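Local coordinates for protein tRNA(Ile2) 2-agmatinylcytidine synthetase TiaS (PDB 5XOB) that catalyses the ATP-dependent joining of agmatine to the wobble cytidine of an isoleucine tRNA, forming 2-agmatinylcytidine and switching codon reading from AUG to AUA, at residues 387-391 and 392-396; 77-80 and 81-85. All blocks are in the same frame, centred on the assembly; numbering follows the deposited sequence.

Interaction 1 (387-391 and 392-396); sequences RELQP and GFYEV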
loop_
_atom_site.group_PDB
_atom_site.type_symbol
_atom_site.label_atom_id
_atom_site.label_comp_id
_atom_site.label_asym_id
_atom_site.label_seq_id
_atom_site.Cartn_x
_atom_site.Cartn_y
_atom_site.Cartn_z
ATOM N N ARG A 387 -14.747 23.688 -14.301
ATOM C CA ARG A 387 -13.403 23.218 -13.947
ATOM C C ARG A 387 -13.018 21.955 -14.724
ATOM O O ARG A 387 -13.877 21.247 -15.256
ATOM C CB ARG A 387 -13.315 22.968 -12.445
ATOM N N GLU A 388 -11.718 21.685 -14.774
ATOM C CA GLU A 388 -11.163 20.554 -15.527
ATOM C C GLU A 388 -11.316 19.213 -14.781
ATOM O O GLU A 388 -11.333 18.142 -15.396
ATOM C CB GLU A 388 -9.684 20.839 -15.822
ATOM C CG GLU A 388 -8.938 19.769 -16.606
ATOM C CD GLU A 388 -7.441 20.016 -16.636
ATOM O OE1 GLU A 388 -7.008 21.149 -16.324
ATOM O OE2 GLU A 388 -6.696 19.072 -16.968
ATOM N N LEU A 389 -11.442 19.291 -13.460
ATOM C CA LEU A 389 -11.426 18.121 -12.591
ATOM C C LEU A 389 -12.787 17.442 -12.545
ATOM O O LEU A 389 -13.744 18.025 -12.055
ATOM C CB LEU A 389 -11.039 18.570 -11.182
ATOM C CG LEU A 389 -10.829 17.518 -10.096
ATOM C CD1 LEU A 389 -9.482 16.829 -10.259
ATOM C CD2 LEU A 389 -10.925 18.175 -8.729
ATOM N N GLN A 390 -12.873 16.214 -13.051
ATOM C CA GLN A 390 -14.107 15.433 -12.939
ATOM C C GLN A 390 -14.239 14.845 -11.532
ATOM O O GLN A 390 -13.236 14.618 -10.852
ATOM C CB GLN A 390 -14.162 14.295 -13.974
ATOM C CG GLN A 390 -14.436 14.733 -15.410
ATOM C CD GLN A 390 -13.209 14.640 -16.305
ATOM O OE1 GLN A 390 -12.680 13.550 -16.535
ATOM N NE2 GLN A 390 -12.759 15.781 -16.827
ATOM N N PRO A 391 -15.483 14.596 -11.086
ATOM C CA PRO A 391 -15.660 13.827 -9.861
ATOM C C PRO A 391 -15.180 12.405 -10.046
ATOM O O PRO A 391 -14.997 11.950 -11.178
ATOM C CB PRO A 391 -17.182 13.813 -9.650
ATOM C CG PRO A 391 -17.723 14.888 -10.517
ATOM C CD PRO A 391 -16.769 15.020 -11.663
ATOM N N GLY A 392 -15.005 11.704 -8.937
ATOM C CA GLY A 392 -14.609 10.315 -8.988
ATOM C C GLY A 392 -13.380 10.040 -8.160
ATOM O O GLY A 392 -13.042 10.793 -7.250
ATOM N N PHE A 393 -12.714 8.950 -8.509
ATOM C CA PHE A 393 -11.628 8.406 -7.730
ATOM C C PHE A 393 -10.315 8.572 -8.485
ATOM O O PHE A 393 -10.264 8.415 -9.705
ATOM C CB PHE A 393 -11.875 6.918 -7.496
ATOM C CG PHE A 393 -12.942 6.619 -6.481
ATOM C CD1 PHE A 393 -12.604 6.360 -5.164
ATOM C CD2 PHE A 393 -14.280 6.560 -6.850
ATOM C CE1 PHE A 393 -13.578 6.064 -4.228
ATOM C CE2 PHE A 393 -15.263 6.266 -5.918
ATOM C CZ PHE A 393 -14.911 6.017 -4.604
ATOM N N TYR A 394 -9.253 8.878 -7.748
ATOM C CA TYR A 394 -7.910 8.954 -8.316
ATOM C C TYR A 394 -6.889 8.329 -7.365
ATOM O O TYR A 394 -7.032 8.410 -6.143
ATOM C CB TYR A 394 -7.529 10.406 -8.591
ATOM C CG TYR A 394 -8.487 11.146 -9.497
ATOM C CD1 TYR A 394 -8.323 11.124 -10.880
ATOM C CD2 TYR A 394 -9.549 11.873 -8.974
ATOM C CE1 TYR A 394 -9.191 11.807 -11.718
ATOM C CE2 TYR A 394 -10.422 12.560 -9.805
ATOM C CZ TYR A 394 -10.237 12.524 -11.176
ATOM O OH TYR A 394 -11.099 13.201 -12.013
ATOM N N GLU A 395 -5.856 7.719 -7.936
ATOM C CA GLU A 395 -4.828 7.048 -7.152
ATOM C C GLU A 395 -3.437 7.403 -7.646
ATOM O O GLU A 395 -3.248 7.863 -8.771
ATOM C CB GLU A 395 -5.008 5.529 -7.224
ATOM C CG GLU A 395 -4.688 4.933 -8.594
ATOM C CD GLU A 395 -5.007 3.448 -8.698
ATOM O OE1 GLU A 395 -4.870 2.891 -9.815
ATOM O OE2 GLU A 395 -5.396 2.836 -7.669
ATOM N N VAL A 396 -2.472 7.152 -6.777
ATOM C CA VAL A 396 -1.064 7.304 -7.079
ATOM C C VAL A 396 -0.643 6.260 -8.123
ATOM O O VAL A 396 -1.172 5.161 -8.117
ATOM C CB VAL A 396 -0.267 7.075 -5.790
ATOM C CG1 VAL A 396 1.212 7.155 -6.050
ATOM C CG2 VAL A 396 -0.633 8.108 -4.739
#

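Interaction 2 (77-80 and 81-85); sequences EVII and EHAML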
loop_
_atom_site.group_PDB
_atom_site.type_symbol
_atom_site.label_atom_id
_atom_site.label_comp_id
_atom_site.label_asym_id
_atom_site.label_seq_id
_atom_site.Cartn_x
_atom_site.Cartn_y
_atom_site.Cartn_z
ATOM N N GLU A 77 16.668 -24.149 14.318
ATOM C CA GLU A 77 17.951 -24.419 13.693
ATOM C C GLU A 77 18.071 -23.713 12.353
ATOM O O GLU A 77 19.146 -23.225 11.993
ATOM C CB GLU A 77 18.123 -25.926 13.520
ATOM C CG GLU A 77 18.266 -26.653 14.851
ATOM C CD GLU A 77 18.032 -28.155 14.771
ATOM O OE1 GLU A 77 17.990 -28.724 13.651
ATOM O OE2 GLU A 77 17.885 -28.771 15.855
ATOM N N VAL A 78 16.958 -23.669 11.627
ATOM C CA VAL A 78 16.860 -22.908 10.381
ATOM C C VAL A 78 17.236 -21.452 10.619
ATOM O O VAL A 78 17.934 -20.831 9.811
ATOM C CB VAL A 78 15.425 -22.945 9.814
ATOM C CG1 VAL A 78 15.278 -21.987 8.635
ATOM C CG2 VAL A 78 15.056 -24.362 9.396
ATOM N N ILE A 79 16.755 -20.915 11.735
ATOM C CA ILE A 79 17.005 -19.526 12.082
ATOM C C ILE A 79 18.477 -19.329 12.404
ATOM O O ILE A 79 19.114 -18.417 11.880
ATOM C CB ILE A 79 16.148 -19.076 13.280
ATOM C CG1 ILE A 79 14.667 -19.077 12.893
ATOM C CG2 ILE A 79 16.562 -17.685 13.739
ATOM C CD1 ILE A 79 13.716 -19.033 14.071
ATOM N N ILE A 80 19.017 -20.190 13.259
ATOM C CA ILE A 80 20.399 -20.034 13.689
ATOM C C ILE A 80 21.317 -20.062 12.475
ATOM O O ILE A 80 22.235 -19.246 12.365
ATOM C CB ILE A 80 20.823 -21.110 14.709
ATOM C CG1 ILE A 80 20.012 -20.952 16.004
ATOM C CG2 ILE A 80 22.312 -20.991 15.021
ATOM C CD1 ILE A 80 20.321 -21.968 17.089
ATOM N N GLU A 81 21.039 -20.983 11.558
ATOM C CA GLU A 81 21.887 -21.186 10.393
ATOM C C GLU A 81 21.784 -20.070 9.355
ATOM O O GLU A 81 22.798 -19.677 8.784
ATOM C CB GLU A 81 21.568 -22.529 9.731
ATOM C CG GLU A 81 22.296 -22.754 8.411
ATOM C CD GLU A 81 22.060 -24.136 7.827
ATOM O OE1 GLU A 81 22.624 -24.426 6.743
ATOM O OE2 GLU A 81 21.306 -24.928 8.441
ATOM N N HIS A 82 20.574 -19.570 9.110
ATOM C CA HIS A 82 20.328 -18.690 7.961
ATOM C C HIS A 82 20.107 -17.212 8.294
ATOM O O HIS A 82 20.533 -16.336 7.531
ATOM C CB HIS A 82 19.160 -19.236 7.131
ATOM C CG HIS A 82 19.494 -20.492 6.380
ATOM N ND1 HIS A 82 20.274 -20.490 5.242
ATOM C CD2 HIS A 82 19.159 -21.784 6.606
ATOM C CE1 HIS A 82 20.402 -21.729 4.798
ATOM N NE2 HIS A 82 19.733 -22.534 5.606
ATOM N N ALA A 83 19.453 -16.929 9.417
ATOM C CA ALA A 83 19.240 -15.543 9.845
ATOM C C ALA A 83 20.556 -14.894 10.242
ATOM O O ALA A 83 21.421 -15.545 10.838
ATOM C CB ALA A 83 18.265 -15.482 11.014
ATOM N N MET A 84 20.706 -13.615 9.912
ATOM C CA MET A 84 21.883 -12.859 10.339
ATOM C C MET A 84 21.615 -12.258 11.702
ATOM O O MET A 84 21.116 -11.140 11.832
ATOM C CB MET A 84 22.280 -11.783 9.330
ATOM C CG MET A 84 23.292 -12.280 8.313
ATOM S SD MET A 84 22.530 -13.335 7.068
ATOM C CE MET A 84 21.854 -12.071 5.997
ATOM N N LEU A 85 21.965 -13.031 12.717
ATOM C CA LEU A 85 21.671 -12.696 14.095
ATOM C C LEU A 85 22.543 -11.539 14.584
ATOM O O LEU A 85 22.148 -10.788 15.475
ATOM C CB LEU A 85 21.852 -13.945 14.966
ATOM C CG LEU A 85 20.875 -15.080 14.610
ATOM C CD1 LEU A 85 21.382 -16.448 15.038
ATOM C CD2 LEU A 85 19.506 -14.803 15.209
#

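Interaction 1 (387-391 and 392-396)
Tyr394 reaches back along its own chain and hydrogen-bonds the backbone carbonyl of Gln390, tying the loop that follows strand 381-384 to the start of strand 392-395, which is attached through its antiparallel partner, strand 335-338, to the sheet that contains the OB-fold strands. The bond from CA to CB points toward the loop, and CG stands anti to the carbonyl carbon, beside the backbone N (chi1 -57°), which lays the ring back along the approach of residues 389-391. On the ring, CE2 is the first atom to meet the loop: it lies 4.4 Å from Leu389 CD1, whose methyl comes at the ring obliquely, and 3.6 Å from Gln390 O. That oxygen sits at the ring edge, near its plane. At the tip, Tyr394 OH donates to Gln390 O over 2.8 Å, meeting the carbonyl at a C=O...donor angle of 119° from above its plane instead of along a lone pair.

Leucine suits its buried place, where it also packs on Ile338 and Leu313, and tyrosine combines a flat apolar body, stacked with the ring of His417, with a ring long enough to carry the hydroxyl to Gln390 O. A phenylalanine in place of Tyr394 would probably leave Gln390 O without this donor and the loop less firmly tied to the strand. Gly392 opens the strand with backbone angles at which any CB would be jammed against Pro391 O. Pro391, just before it, restricts the chain's entry into the strand, and the aliphatic CB of Gln390 lies 3.8 Å from Tyr394 OH.

Interaction 2 (77-80 and 81-85)
Glu77, Val78 and Ile79 each offer a backbone carbonyl to the residue four places on, closing the final turn of helix 68-82. Among these backbone bonds, Glu81 N to Glu77 O is 3.0 Å long and the straightest, at 158°. Ala83 N still reaches Ile79 O at 2.9 Å, although Ala83 itself has left helical backbone angles. Ile79 O receives a weak second bond from His82 N.

Apolar contacts follow the same exit. With CG1 of Ile79 beside the backbone N (chi1 -66°), Ile79 CG2 stands anti to that N and approaches Ala83 CB at 3.9 Å; alanine's single methyl fits beside the helix here and also meets Leu21 of helix 20-32. Leu85 folds back, bringing CD1 to 4.0 Å from Ile80 CA and CD2 alongside Ile79 CG2, its branched end spanning the two isoleucines.

The His82 ring presents its edge to Val78 O, 3.6 Å from His82 CD2, and Glu81 CG lies over one face, offset toward the rim. Glu77 OE1 forms a salt bridge with Arg28 NH2 of helix 20-32, a charged partner that suits its partly exposed position.

Beyond Ala83, Met84 centres an inverse gamma turn. The whole is a helix C-terminus: i+4 bonds run to the first non-helical residue, and a hydrophobic residue from the departing chain packs back on the last turn, here within the TCKD domain of TiaS.

Interaction 2 comes first along the chain, in the TCKD domain, where helix 68-82 ends; interaction 1 follows some 300 residues later, where the loop after strand 381-384 enters strand 392-395. Their centres lie 49 Å apart, on opposite sides of the chain's centre, and their nearest atoms are about 31 Å apart, so they do not touch. They share no sheet: strand 392-395 joins strand 335-338 in the sheet that includes the OB-fold strands, whereas helix 68-82 follows strand 57-64 of the eight-stranded sheet. One shapes a helix end in the N-terminal part; the other lies where the chain returns from the zinc ribbon, and probably helps to hold that return in place.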